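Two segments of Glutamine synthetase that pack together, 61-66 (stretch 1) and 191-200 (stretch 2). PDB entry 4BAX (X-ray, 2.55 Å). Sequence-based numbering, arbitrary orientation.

Stretch 1, residues 61-66: PVFSCP
Stretch 2 191-200: LEVSDQLWVA

A β-strand, residues 61-66, lies across an α-helix, residues 191-200, of the same glutamine synthetase chain; touching residues are at least 129 positions apart in sequence. The strand begins before Pro-61, and the helix extends beyond both ends of its stretch. Their axes approach to 9.4 Å, with N-to-C directions 59° apart (signed crossing angle -59°). The register is set by Phe-63 CA to Asp-195 CA at 6.9 Å and Cys-65 CA to Val-199 CA at 9.2 Å, so a two-residue step on the strand matches a four-residue step, about one turn, on the helix.

The strand is extended (Phe-63 -153/146, Ser-64 -146/152, Cys-65 -157/169, phi/psi) except at Val-62, whose psi of -21° with phi -125° breaks the regular pattern. The CA-to-CB bonds of Val-62 and Phe-63 both point toward the helix; Ser-64 (chi1 74°, p) points away and Cys-65 toward again. The helix keeps phi near -66° and psi near -41°, with i to i+4 backbone hydrogen bonds such as Asp-195 N to Leu-191 O, 3.0 Å, and Val-199 N to Asp-195 O, 3.2 Å. This spacing places Asp-195 and Val-199 one turn apart, both pointing toward the strand.

No hydrogen bond crosses between the stretches, which together bury 261 Å²; the contact consists of side-chain packing. Phe-63 (chi1 175°, t; chi2 88°) is its centre, with 94 Å² covered. Its CD2 lies 4.2 Å from CG2 of Val-199 (chi1 171°, t), an apolar pairing, and its CZ is 4.3 Å from Gln-196 CG, an aliphatic part of a polar side chain. Cys-65 (chi1 60°, p) extends the apolar patch, its SG 4.2 Å from Val-199 CG1.

Glu-192 (chi1 -166°, t; chi2 70°, p; chi3 1°) leaves the helix sideways, but its end comes nearer, bringing one polar atom, OE2, to 3.4 Å from Phe-63 CE1. The oxygen sits at the ring edge, near its plane, where the C-H groups carry slight positive charge. A weak hydrogen bond from Gln-196 NE2 (chi1 -64°, m; chi2 -161°, t; chi3 9°) to Glu-192 OE2, 3.3 Å and 163°, links the two side chains along the helix.

Asp-195 (chi1 -74°, m; chi2 -20°) meets the strand through van der Waals contacts: OD2 is 4.0 Å from Phe-63 CB, and OD1 4.2 Å from CG2 of Val-62 (chi1 -59°, m). Both carboxylate oxygens are hydrogen-bonded elsewhere in the structure.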

ATOM      1  N   PRO A  61      30.785   8.882 -39.109  1.00 32.71           N
ATOM      2  CA  PRO A  61      30.431   7.451 -39.076  1.00 32.26           C
ATOM      3  C   PRO A  61      31.667   6.574 -39.282  1.00 32.52           C
ATOM      4  O   PRO A  61      32.490   6.880 -40.152  1.00 33.02           O
ATOM      5  CB  PRO A  61      29.477   7.292 -40.272  1.00 32.25           C
ATOM      6  CG  PRO A  61      28.913   8.664 -40.510  1.00 32.38           C
ATOM      7  CD  PRO A  61      29.874   9.671 -39.968  1.00 32.50           C
ATOM      8  N   VAL A  62      31.842   5.542 -38.460  1.00 32.17           N
ATOM      9  CA  VAL A  62      32.965   4.623 -38.644  1.00 32.46           C
ATOM     10  C   VAL A  62      32.459   3.192 -38.754  1.00 32.82           C
ATOM     11  O   VAL A  62      33.165   2.298 -39.234  1.00 32.87           O
ATOM     12  CB  VAL A  62      34.024   4.757 -37.512  1.00 32.55           C
ATOM     13  CG1 VAL A  62      34.552   6.180 -37.461  1.00 32.42           C
ATOM     14  CG2 VAL A  62      33.435   4.355 -36.164  1.00 32.36           C
ATOM     15  N   PHE A  63      31.248   2.974 -38.252  1.00 33.40           N
ATOM     16  CA  PHE A  63      30.646   1.649 -38.251  1.00 33.95           C
ATOM     17  C   PHE A  63      29.136   1.801 -38.272  1.00 33.41           C
ATOM     18  O   PHE A  63      28.610   2.716 -37.643  1.00 32.46           O
ATOM     19  CB  PHE A  63      31.096   0.859 -37.024  1.00 34.78           C
ATOM     20  CG  PHE A  63      30.421  -0.486 -36.885  1.00 35.87           C
ATOM     21  CD1 PHE A  63      30.974  -1.603 -37.501  1.00 36.77           C
ATOM     22  CD2 PHE A  63      29.255  -0.643 -36.134  1.00 36.05           C
ATOM     23  CE1 PHE A  63      30.373  -2.859 -37.388  1.00 37.31           C
ATOM     24  CE2 PHE A  63      28.650  -1.894 -36.010  1.00 36.52           C
ATOM     25  CZ  PHE A  63      29.213  -3.005 -36.638  1.00 37.10           C
ATOM     26  N   SER A  64      28.445   0.878 -38.948  1.00 34.00           N
ATOM     27  CA  SER A  64      26.971   0.891 -39.007  1.00 33.94           C
ATOM     28  C   SER A  64      26.409  -0.527 -39.059  1.00 33.39           C
ATOM     29  O   SER A  64      27.063  -1.451 -39.551  1.00 33.18           O
ATOM     30  CB  SER A  64      26.445   1.722 -40.183  1.00 34.52           C
ATOM     31  OG  SER A  64      26.632   1.031 -41.413  1.00 35.19           O
ATOM     32  N   CYS A  65      25.194  -0.688 -38.550  1.00 32.83           N
ATOM     33  CA  CYS A  65      24.564  -1.990 -38.510  1.00 32.46           C
ATOM     34  C   CYS A  65      23.060  -1.766 -38.432  1.00 32.64           C
ATOM     35  O   CYS A  65      22.613  -0.646 -38.137  1.00 33.10           O
ATOM     36  CB  CYS A  65      25.071  -2.780 -37.312  1.00 32.33           C
ATOM     37  SG  CYS A  65      24.719  -1.975 -35.782  1.00 31.41           S
ATOM     38  N   PRO A  66      22.268  -2.838 -38.611  1.00 32.21           N
ATOM     39  CA  PRO A  66      20.821  -2.682 -38.445  1.00 32.14           C
ATOM     40  C   PRO A  66      20.423  -2.322 -37.023  1.00 32.55           C
ATOM     41  O   PRO A  66      21.076  -2.761 -36.080  1.00 32.76           O
ATOM     42  CB  PRO A  66      20.290  -4.074 -38.798  1.00 32.01           C
ATOM     43  CG  PRO A  66      21.355  -4.694 -39.658  1.00 31.92           C
ATOM     44  CD  PRO A  66      22.630  -4.193 -39.071  1.00 31.93           C
ATOM     45  N   LEU A 191      39.915  -2.786 -34.272  1.00 35.23           N
ATOM     46  CA  LEU A 191      38.896  -1.779 -34.541  1.00 35.36           C
ATOM     47  C   LEU A 191      37.499  -2.374 -34.594  1.00 35.63           C
ATOM     48  O   LEU A 191      36.550  -1.807 -34.046  1.00 35.10           O
ATOM     49  CB  LEU A 191      39.210  -0.995 -35.825  1.00 35.25           C
ATOM     50  CG  LEU A 191      40.394  -0.027 -35.706  1.00 35.07           C
ATOM     51  CD1 LEU A 191      40.974   0.329 -37.075  1.00 35.18           C
ATOM     52  CD2 LEU A 191      39.965   1.239 -34.959  1.00 34.85           C
ATOM     53  N   GLU A 192      37.381  -3.537 -35.226  1.00 36.61           N
ATOM     54  CA  GLU A 192      36.086  -4.181 -35.349  1.00 37.22           C
ATOM     55  C   GLU A 192      35.547  -4.648 -33.975  1.00 35.49           C
ATOM     56  O   GLU A 192      34.361  -4.477 -33.660  1.00 34.54           O
ATOM     57  CB  GLU A 192      36.136  -5.327 -36.371  1.00 39.50           C
ATOM     58  CG  GLU A 192      34.760  -5.845 -36.812  1.00 42.22           C
ATOM     59  CD  GLU A 192      33.953  -4.869 -37.686  1.00 44.98           C
ATOM     60  OE1 GLU A 192      34.450  -3.760 -37.998  1.00 46.31           O
ATOM     61  OE2 GLU A 192      32.788  -5.202 -38.027  1.00 45.42           O
ATOM     62  N   VAL A 193      36.420  -5.208 -33.149  1.00 34.87           N
ATOM     63  CA  VAL A 193      35.999  -5.655 -31.828  1.00 34.64           C
ATOM     64  C   VAL A 193      35.565  -4.519 -30.909  1.00 34.28           C
ATOM     65  O   VAL A 193      34.584  -4.649 -30.162  1.00 33.95           O
ATOM     66  CB  VAL A 193      37.070  -6.547 -31.146  1.00 29.81           C
ATOM     67  CG1 VAL A 193      38.174  -5.712 -30.480  1.00 29.31           C
ATOM     68  CG2 VAL A 193      36.408  -7.515 -30.168  1.00 29.79           C
ATOM     69  N   SER A 194      36.272  -3.395 -31.018  1.00 33.92           N
ATOM     70  CA  SER A 194      36.034  -2.222 -30.198  1.00 32.61           C
ATOM     71  C   SER A 194      34.744  -1.538 -30.578  1.00 32.49           C
ATOM     72  O   SER A 194      33.958  -1.139 -29.706  1.00 32.46           O
ATOM     73  CB  SER A 194      37.205  -1.242 -30.335  1.00 31.77           C
ATOM     74  OG  SER A 194      38.378  -1.673 -29.666  1.00 31.26           O
ATOM     75  N   ASP A 195      34.521  -1.441 -31.885  1.00 32.25           N
ATOM     76  CA  ASP A 195      33.321  -0.830 -32.427  1.00 31.86           C
ATOM     77  C   ASP A 195      32.097  -1.643 -32.032  1.00 31.61           C
ATOM     78  O   ASP A 195      31.091  -1.066 -31.594  1.00 32.08           O
ATOM     79  CB  ASP A 195      33.403  -0.717 -33.952  1.00 32.02           C
ATOM     80  CG  ASP A 195      34.366   0.380 -34.405  1.00 32.68           C
ATOM     81  OD1 ASP A 195      34.674   1.285 -33.594  1.00 32.71           O
ATOM     82  OD2 ASP A 195      34.830   0.341 -35.570  1.00 33.17           O
ATOM     83  N   GLN A 196      32.179  -2.973 -32.157  1.00 30.71           N
ATOM     84  CA  GLN A 196      31.022  -3.837 -31.869  1.00 29.62           C
ATOM     85  C   GLN A 196      30.652  -3.834 -30.377  1.00 28.88           C
ATOM     86  O   GLN A 196      29.472  -3.759 -30.027  1.00 28.87           O
ATOM     87  CB  GLN A 196      31.264  -5.277 -32.368  1.00 29.37           C
ATOM     88  CG  GLN A 196      31.411  -5.441 -33.891  1.00 29.91           C
ATOM     89  CD  GLN A 196      31.199  -6.882 -34.391  1.00 30.33           C
ATOM     90  OE1 GLN A 196      30.776  -7.757 -33.635  1.00 30.55           O
ATOM     91  NE2 GLN A 196      31.466  -7.117 -35.685  1.00 30.27           N
ATOM     92  N   LEU A 197      31.670  -3.818 -29.517  1.00 28.16           N
ATOM     93  CA  LEU A 197      31.486  -3.793 -28.066  1.00 27.52           C
ATOM     94  C   LEU A 197      30.774  -2.515 -27.586  1.00 27.84           C
ATOM     95  O   LEU A 197      29.892  -2.568 -26.691  1.00 27.40           O
ATOM     96  CB  LEU A 197      32.837  -3.956 -27.352  1.00 26.70           C
ATOM     97  CG  LEU A 197      32.784  -3.903 -25.817  1.00 25.87           C
ATOM     98  CD1 LEU A 197      31.764  -4.907 -25.267  1.00 25.28           C
ATOM     99  CD2 LEU A 197      34.151  -4.157 -25.179  1.00 25.54           C
ATOM    100  N   TRP A 198      31.151  -1.376 -28.180  1.00 27.84           N
ATOM    101  CA  TRP A 198      30.508  -0.110 -27.836  1.00 27.42           C
ATOM    102  C   TRP A 198      29.040  -0.137 -28.218  1.00 26.81           C
ATOM    103  O   TRP A 198      28.161   0.281 -27.447  1.00 26.97           O
ATOM    104  CB  TRP A 198      31.208   1.078 -28.514  1.00 27.04           C
ATOM    105  CG  TRP A 198      32.298   1.654 -27.672  1.00 26.56           C
ATOM    106  CD1 TRP A 198      33.634   1.784 -28.003  1.00 26.50           C
ATOM    107  CD2 TRP A 198      32.175   2.116 -26.332  1.00 26.22           C
ATOM    108  NE1 TRP A 198      34.333   2.342 -26.951  1.00 26.16           N
ATOM    109  CE2 TRP A 198      33.461   2.550 -25.912  1.00 26.20           C
ATOM    110  CE3 TRP A 198      31.097   2.228 -25.441  1.00 25.95           C
ATOM    111  CZ2 TRP A 198      33.689   3.086 -24.635  1.00 26.05           C
ATOM    112  CZ3 TRP A 198      31.328   2.755 -24.173  1.00 25.58           C
ATOM    113  CH2 TRP A 198      32.611   3.180 -23.786  1.00 25.76           C
ATOM    114  N   VAL A 199      28.785  -0.700 -29.388  1.00 25.73           N
ATOM    115  CA  VAL A 199      27.437  -0.814 -29.878  1.00 24.98           C
ATOM    116  C   VAL A 199      26.664  -1.821 -29.020  1.00 25.38           C
ATOM    117  O   VAL A 199      25.503  -1.609 -28.645  1.00 25.47           O
ATOM    118  CB  VAL A 199      27.418  -1.191 -31.361  1.00 23.91           C
ATOM    119  CG1 VAL A 199      26.001  -1.510 -31.788  1.00 23.59           C
ATOM    120  CG2 VAL A 199      28.000  -0.054 -32.205  1.00 23.33           C
ATOM    121  N   ALA A 200      27.342  -2.912 -28.678  1.00 25.26           N
ATOM    122  CA  ALA A 200      26.736  -3.913 -27.831  1.00 24.69           C
ATOM    123  C   ALA A 200      26.419  -3.347 -26.420  1.00 24.66           C
ATOM    124  O   ALA A 200      25.375  -3.677 -25.833  1.00 23.98           O
ATOM    125  CB  ALA A 200      27.621  -5.176 -27.755  1.00 23.98           C
TER